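Local coordinates for protein (aminopeptidase) (Ochrobactrum anthropi, PDB 1B65), which acts as an L-aminopeptidase and D-Ala-esterase/amidase, a serine aminopeptidase built on a variant of the Ntn hydrolase fold, at residues 26-40 and 162-176. Sequence-based numbering, arbitrary orientation.
Sequences YNAITDVDGVGVGFQ and DVRKALDNVASGPVQ
Val37 and Ala171 form one antiparallel hydrogen-bonded pair. Val37 N donates to Ala171 O at 3.0 Å, and Ala171 N donates back to Val37 O. Gly38 lies against the end of helix 162-168, with its CA 3.7 Å from Val170 CA. Strand and helix end come close here, and Gly38 CA makes a CA-H...O contact with Ala166 O at 3.5 Å. Next along, Asn169 ND2 donates to Phe39 O, which lies close to the amide plane of Asn169. Gln40 NE2 gives a nearly straight bond (172°) to Asp162 OD1, 3.0 Å away on the anti side of the carboxylate. The bend in the Gln40 chain at chi2 (74°) turns the amide to this carboxylate.

Strand 36-43 is an edge strand, within this chain, of a four-stranded mixed sheet in this Ntn hydrolase variant. The chain leaving helix 162-168 runs along its outer edge, while strand 56-63 pairs with the other edge.

Before the strand, Thr30 OG1 donates to Gly173 O at 2.6 Å. Thr30 CG2 touches Val175 CG2. The other methyl of Val175, CG1, meets the Phe39 ring at its edge, with CZ 3.8 Å away. Gly173 CA and Pro174 CD both sit over one face of the Tyr26 ring as CH-pi contacts, the proline carbon 3.9 Å from the centroid.

Two waters bridge the loops, one between Tyr26 O and Val175 N, the other between Thr30 O and Gly173 N. Within segment 26-40, Asp31 accepts from Tyr26 N through OD1 and from Ala28 N through OD2, and its OD2 is also hydrogen-bonded to Ser199 OG. At the far end, Asp162 OD2 is held by Thr159 N.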
# COMPACT_ATOMS: atom_id res chain seq x y z
N TYR A 26 13.62 32.48 -8.11
CA TYR A 26 14.20 31.92 -9.32
C TYR A 26 13.21 31.05 -10.08
O TYR A 26 13.61 30.48 -11.09
CB TYR A 26 15.47 31.08 -8.99
CG TYR A 26 16.55 32.00 -8.44
CD1 TYR A 26 17.15 32.92 -9.29
CD2 TYR A 26 16.91 31.99 -7.10
CE1 TYR A 26 18.13 33.78 -8.82
CE2 TYR A 26 17.91 32.84 -6.63
CZ TYR A 26 18.49 33.74 -7.49
OH TYR A 26 19.48 34.61 -7.05
N ASN A 27 12.00 30.87 -9.56
CA ASN A 27 11.00 30.01 -10.17
C ASN A 27 11.63 28.62 -10.39
O ASN A 27 11.68 28.05 -11.48
CB ASN A 27 10.42 30.54 -11.49
CG ASN A 27 9.26 29.68 -11.99
OD1 ASN A 27 8.59 28.94 -11.27
ND2 ASN A 27 8.94 29.84 -13.27
N ALA A 28 12.18 28.12 -9.27
CA ALA A 28 12.88 26.84 -9.31
C ALA A 28 12.87 26.15 -7.96
O ALA A 28 12.63 26.79 -6.95
CB ALA A 28 14.37 27.05 -9.65
N ILE A 29 13.28 24.85 -7.97
CA ILE A 29 13.27 24.13 -6.69
C ILE A 29 14.22 24.66 -5.65
O ILE A 29 14.03 24.53 -4.43
CB ILE A 29 13.50 22.61 -6.99
CG1 ILE A 29 13.13 21.84 -5.71
CG2 ILE A 29 14.94 22.37 -7.40
CD1 ILE A 29 12.99 20.33 -5.92
N THR A 30 15.26 25.42 -6.04
CA THR A 30 16.16 26.08 -5.10
C THR A 30 15.50 27.26 -4.40
O THR A 30 16.11 27.78 -3.46
CB THR A 30 17.42 26.60 -5.84
OG1 THR A 30 16.94 27.38 -6.94
CG2 THR A 30 18.25 25.41 -6.30
N ASP A 31 14.25 27.62 -4.73
CA ASP A 31 13.53 28.63 -3.96
C ASP A 31 13.13 28.11 -2.58
O ASP A 31 12.81 28.87 -1.66
CB ASP A 31 12.28 29.11 -4.70
CG ASP A 31 12.64 29.96 -5.91
OD1 ASP A 31 13.70 30.62 -5.98
OD2 ASP A 31 11.83 29.92 -6.86
N VAL A 32 13.18 26.79 -2.44
CA VAL A 32 13.00 26.18 -1.12
C VAL A 32 14.34 26.30 -0.39
O VAL A 32 15.38 25.76 -0.77
CB VAL A 32 12.58 24.70 -1.23
CG1 VAL A 32 12.46 24.08 0.18
CG2 VAL A 32 11.24 24.57 -1.94
N ASP A 33 14.35 27.03 0.72
CA ASP A 33 15.58 27.33 1.45
C ASP A 33 16.45 26.12 1.78
O ASP A 33 15.95 25.08 2.24
CB ASP A 33 15.17 27.99 2.77
CG ASP A 33 14.94 26.96 3.87
OD1 ASP A 33 14.04 26.05 3.70
OD2 ASP A 33 15.71 27.01 4.86
N GLY A 34 17.71 26.23 1.44
CA GLY A 34 18.69 25.20 1.76
C GLY A 34 18.80 24.10 0.71
O GLY A 34 19.69 23.30 0.88
N VAL A 35 17.88 24.06 -0.26
CA VAL A 35 17.94 22.98 -1.25
C VAL A 35 18.86 23.38 -2.39
O VAL A 35 18.63 24.44 -2.98
CB VAL A 35 16.54 22.67 -1.81
CG1 VAL A 35 16.65 21.68 -2.98
CG2 VAL A 35 15.70 22.09 -0.66
N GLY A 36 19.82 22.54 -2.71
CA GLY A 36 20.73 22.93 -3.84
C GLY A 36 20.58 21.89 -4.96
O GLY A 36 20.17 20.74 -4.73
N VAL A 37 20.91 22.26 -6.19
CA VAL A 37 20.82 21.35 -7.33
C VAL A 37 22.18 21.36 -8.04
O VAL A 37 22.73 22.46 -8.19
CB VAL A 37 19.74 21.80 -8.33
CG1 VAL A 37 19.70 20.97 -9.60
CG2 VAL A 37 18.36 21.78 -7.65
N GLY A 38 22.69 20.19 -8.39
CA GLY A 38 23.94 20.15 -9.14
C GLY A 38 23.78 19.19 -10.32
O GLY A 38 22.96 18.25 -10.26
N PHE A 39 24.54 19.47 -11.39
CA PHE A 39 24.41 18.63 -12.58
C PHE A 39 25.78 18.20 -13.13
O PHE A 39 26.77 18.94 -12.98
CB PHE A 39 23.77 19.39 -13.75
CG PHE A 39 22.37 19.89 -13.56
CD1 PHE A 39 21.28 19.02 -13.49
CD2 PHE A 39 22.13 21.23 -13.43
CE1 PHE A 39 20.00 19.51 -13.34
CE2 PHE A 39 20.87 21.74 -13.27
CZ PHE A 39 19.78 20.88 -13.21
N GLN A 40 25.77 17.04 -13.77
CA GLN A 40 26.92 16.60 -14.56
C GLN A 40 26.31 16.26 -15.93
O GLN A 40 25.36 15.46 -15.96
CB GLN A 40 27.75 15.48 -13.97
CG GLN A 40 28.67 14.81 -14.99
CD GLN A 40 29.84 15.70 -15.34
OE1 GLN A 40 29.78 16.93 -15.31
NE2 GLN A 40 30.95 15.07 -15.71
N ASP A 162 31.61 11.00 -12.58
CA ASP A 162 30.51 11.85 -13.10
C ASP A 162 29.48 12.11 -12.00
O ASP A 162 28.92 13.22 -11.89
CB ASP A 162 29.81 11.15 -14.27
CG ASP A 162 30.66 11.09 -15.52
OD1 ASP A 162 31.27 12.12 -15.85
OD2 ASP A 162 30.70 10.00 -16.14
N VAL A 163 29.18 11.05 -11.21
CA VAL A 163 28.19 11.34 -10.16
C VAL A 163 28.75 12.20 -9.05
O VAL A 163 28.04 13.13 -8.62
CB VAL A 163 27.30 10.16 -9.76
CG1 VAL A 163 27.57 8.89 -10.49
CG2 VAL A 163 26.95 10.12 -8.28
N ARG A 164 30.02 12.06 -8.65
CA ARG A 164 30.61 12.89 -7.65
C ARG A 164 30.65 14.36 -8.11
O ARG A 164 30.49 15.25 -7.29
CB ARG A 164 32.07 12.54 -7.33
CG ARG A 164 32.24 11.32 -6.45
CD ARG A 164 33.67 11.40 -5.87
NE ARG A 164 33.72 10.78 -4.60
CZ ARG A 164 33.97 10.93 -3.34
NH1 ARG A 164 34.39 12.05 -2.76
NH2 ARG A 164 33.80 9.81 -2.64
N LYS A 165 30.92 14.58 -9.39
CA LYS A 165 30.91 15.93 -9.93
C LYS A 165 29.54 16.59 -9.77
O LYS A 165 29.47 17.76 -9.35
CB LYS A 165 31.29 15.90 -11.41
CG LYS A 165 31.94 17.24 -11.79
CD LYS A 165 31.05 17.98 -12.76
CE LYS A 165 31.91 18.61 -13.87
NZ LYS A 165 32.15 20.04 -13.45
N ALA A 166 28.46 15.86 -10.02
CA ALA A 166 27.12 16.43 -9.83
C ALA A 166 26.90 16.79 -8.37
O ALA A 166 26.38 17.87 -8.07
CB ALA A 166 26.02 15.52 -10.36
N LEU A 167 27.25 15.89 -7.45
CA LEU A 167 27.09 16.13 -6.02
C LEU A 167 27.92 17.31 -5.54
O LEU A 167 27.49 18.14 -4.73
CB LEU A 167 27.50 14.85 -5.27
CG LEU A 167 26.50 13.69 -5.47
CD1 LEU A 167 27.15 12.36 -5.13
CD2 LEU A 167 25.27 13.93 -4.59
N ASP A 168 29.17 17.38 -6.00
CA ASP A 168 30.07 18.49 -5.63
C ASP A 168 29.64 19.81 -6.25
O ASP A 168 30.01 20.90 -5.78
CB ASP A 168 31.50 18.13 -6.08
CG ASP A 168 32.18 17.14 -5.16
OD1 ASP A 168 31.78 16.85 -4.03
OD2 ASP A 168 33.23 16.59 -5.58
N ASN A 169 28.85 19.82 -7.31
CA ASN A 169 28.39 21.03 -7.96
C ASN A 169 27.09 21.57 -7.38
O ASN A 169 26.57 22.54 -7.95
CB ASN A 169 28.10 20.75 -9.44
CG ASN A 169 29.34 20.76 -10.32
OD1 ASN A 169 30.42 21.10 -9.84
ND2 ASN A 169 29.08 20.37 -11.57
N VAL A 170 26.48 20.92 -6.40
CA VAL A 170 25.19 21.42 -5.91
C VAL A 170 25.29 22.87 -5.47
O VAL A 170 26.28 23.22 -4.84
CB VAL A 170 24.52 20.61 -4.80
CG1 VAL A 170 24.36 19.13 -5.23
CG2 VAL A 170 25.26 20.70 -3.49
N ALA A 171 24.28 23.68 -5.79
CA ALA A 171 24.33 25.09 -5.45
C ALA A 171 22.92 25.70 -5.39
O ALA A 171 21.95 25.09 -5.86
CB ALA A 171 25.07 25.88 -6.56
N SER A 172 22.84 26.86 -4.76
CA SER A 172 21.55 27.57 -4.69
C SER A 172 21.40 28.42 -5.96
O SER A 172 22.22 28.30 -6.89
CB SER A 172 21.50 28.48 -3.47
OG SER A 172 22.59 29.40 -3.48
N GLY A 173 20.40 29.28 -6.05
CA GLY A 173 20.29 30.13 -7.23
C GLY A 173 19.60 29.45 -8.42
O GLY A 173 18.91 28.45 -8.35
N PRO A 174 19.75 30.08 -9.59
CA PRO A 174 19.08 29.66 -10.80
C PRO A 174 19.49 28.24 -11.19
O PRO A 174 20.64 27.85 -10.99
CB PRO A 174 19.57 30.60 -11.90
CG PRO A 174 20.19 31.74 -11.20
CD PRO A 174 20.54 31.32 -9.80
N VAL A 175 18.50 27.54 -11.74
CA VAL A 175 18.77 26.14 -12.13
C VAL A 175 18.71 26.02 -13.64
O VAL A 175 17.72 26.44 -14.24
CB VAL A 175 17.73 25.24 -11.46
CG1 VAL A 175 17.75 23.79 -11.92
CG2 VAL A 175 17.91 25.30 -9.94
N GLN A 176 19.71 25.37 -14.20
CA GLN A 176 19.76 25.08 -15.62
C GLN A 176 18.65 24.11 -16.00
O GLN A 176 18.29 23.26 -15.20
CB GLN A 176 21.12 24.42 -15.94
CG GLN A 176 21.32 24.20 -17.43
CD GLN A 176 22.65 23.55 -17.76
OE1 GLN A 176 23.39 23.15 -16.87
NE2 GLN A 176 22.95 23.45 -19.05
O HOH W 1 16.04 29.40 -12.28
O HOH W 2 18.33 29.94 -3.98